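Local coordinates for lipoprotein (Actinomyces odontolyticus, PDB 3UP9) that probably binds L-methionine as the substrate-binding lipoprotein of a bacterial methionine uptake system of the NlpA family, at residues I112-T115 / A116-S119. Sequence-based numbering, arbitrary orientation.
With MSE (selenomethionine), chain B.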
loop_
_atom_site.group_PDB
_atom_site.type_symbol
_atom_site.label_atom_id
_atom_site.label_comp_id
_atom_site.label_asym_id
_atom_site.label_seq_id
_atom_site.Cartn_x
_atom_site.Cartn_y
_atom_site.Cartn_z
ATOM N N ILE A 112 -6.801 -10.157 -1.264
ATOM C CA ILE A 112 -5.613 -10.105 -2.104
ATOM C C ILE A 112 -4.783 -11.418 -2.003
ATOM O O ILE A 112 -4.840 -12.181 -1.008
ATOM C CB ILE A 112 -4.744 -8.855 -1.709
ATOM C CG1 ILE A 112 -3.895 -8.377 -2.900
ATOM C CG2 ILE A 112 -3.901 -9.175 -0.456
ATOM C CD1 ILE A 112 -3.271 -7.006 -2.758
ATOM N N SER A 113 -3.963 -11.657 -3.017
ATOM C CA SER A 113 -3.270 -12.948 -3.143
ATOM C C SER A 113 -1.809 -12.947 -2.712
ATOM O O SER A 113 -1.267 -13.992 -2.495
ATOM C CB SER A 113 -3.410 -13.506 -4.582
ATOM O OG SER A 113 -2.876 -12.563 -5.474
ATOM N N ASP A 114 -1.187 -11.786 -2.532
ATOM C CA ASP A 114 0.208 -11.737 -2.038
ATOM C C ASP A 114 0.262 -12.006 -0.514
ATOM O O ASP A 114 -0.662 -11.609 0.211
ATOM C CB ASP A 114 0.883 -10.428 -2.463
ATOM C CG ASP A 114 0.540 -9.223 -1.567
ATOM O OD1 ASP A 114 1.133 -9.071 -0.444
ATOM O OD2 ASP A 114 -0.268 -8.376 -2.023
ATOM N N THR A 115 1.323 -12.688 -0.058
ATOM C CA THR A 115 1.502 -13.085 1.339
ATOM C C THR A 115 1.315 -11.959 2.373
ATOM O O THR A 115 0.453 -12.065 3.233
ATOM C CB THR A 115 2.895 -13.709 1.524
ATOM O OG1 THR A 115 3.040 -14.775 0.562
ATOM C CG2 THR A 115 3.143 -14.185 2.958
ATOM N N ALA A 116 2.115 -10.892 2.268
ATOM C CA ALA A 116 2.130 -9.799 3.246
ATOM C C ALA A 116 0.779 -9.107 3.429
ATOM O O ALA A 116 0.383 -8.787 4.576
ATOM C CB ALA A 116 3.156 -8.780 2.843
ATOM N N ASN A 117 0.106 -8.826 2.307
ATOM C CA ASN A 117 -1.173 -8.109 2.303
ATOM C C ASN A 117 -2.388 -8.984 2.632
ATOM O O ASN A 117 -3.339 -8.490 3.265
ATOM C CB ASN A 117 -1.389 -7.331 0.984
ATOM C CG ASN A 117 -0.452 -6.159 0.856
ATOM O OD1 ASN A 117 -0.409 -5.271 1.722
ATOM N ND2 ASN A 117 0.348 -6.180 -0.181
ATOM N N GLN A 118 -2.352 -10.266 2.236
ATOM C CA GLN A 118 -3.359 -11.235 2.663
ATOM C C GLN A 118 -3.262 -11.432 4.176
ATOM O O GLN A 118 -4.264 -11.448 4.927
ATOM C CB GLN A 118 -3.186 -12.582 1.936
ATOM C CG GLN A 118 -4.248 -13.566 2.329
ATOM C CD GLN A 118 -4.281 -14.809 1.509
ATOM O OE1 GLN A 118 -4.228 -15.931 2.065
ATOM N NE2 GLN A 118 -4.434 -14.645 0.173
ATOM N N SER A 119 -2.043 -11.550 4.639
ATOM C CA SER A 119 -1.822 -11.659 6.068
ATOM C C SER A 119 -2.387 -10.430 6.826
ATOM O O SER A 119 -3.125 -10.575 7.817
ATOM C CB SER A 119 -0.348 -11.890 6.366
ATOM O OG SER A 119 -0.241 -11.919 7.756
HETATM N N MSE B 300 -0.028 1.366 -0.744
HETATM C CA MSE B 300 -0.240 0.059 -0.084
HETATM C C MSE B 300 -0.543 0.176 1.390
HETATM O O MSE B 300 -0.014 1.098 2.066
HETATM O OXT MSE B 300 -1.313 -0.673 1.868
HETATM C CB MSE B 300 0.983 -0.806 -0.249
HETATM C CG MSE B 300 0.817 -2.262 0.291
HETATM SE SE MSE B 300 2.440 -3.252 0.045
HETATM C CE MSE B 300 2.782 -3.096 -1.921
HETATM O O HOH W 1 3.704 -9.988 -0.122
#
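Asp114 O accepts from Gln118 N at 3.0 Å and Thr115 O from Ser119 N at 2.9 Å, two successive i-to-i+4 bonds that establish the first turn of helix 115-127. Asp114 is its N-cap: OD1 takes the amide hydrogen of Asn117 N at 2.9 Å, with an N-H...O angle of 161°, the donor lying above the carboxylate plane. A chi1 of 81° sets CG between the backbone N and carbonyl carbon of Asp114, which turns the carboxylate back over the turn. Its other oxygen, OD2, offers the syn lone pair to Asn117 ND2 at 2.9 Å in a nearly straight bond; the same ND2 reaches OD1 weakly, and carboxylate and amide planes stand almost perpendicular. A water bridges Asp114 OD1 to Ala116 N, supplying that amide with an acceptor.

The first turn of helix 115-127, which follows strand 107-112, brings Asn117 into the ligand pocket of this periplasmic-binding-protein fold: its OD1 approaches CG of the bound selenomethionine to 3.6 Å and also accepts from Asn174, itself hydrogen-bonded to the ligand. With an alanine here instead of Asp114, Asn117 N would probably lose its cap and ND2 its carboxylate partner, the amide then being held through OD1 by Asn174 and less firmly fixed in rotation.

On the strand side, Gln118 extends its chain so that NE2 meets Ile112 O at 2.8 Å, in the carbonyl plane and with an N-H...O angle of 169°; Glu155 takes a further bond from NE2, and Ile142 N donates to OE1. Ile112 CG2 packs against Asn117 CB at 3.4 Å.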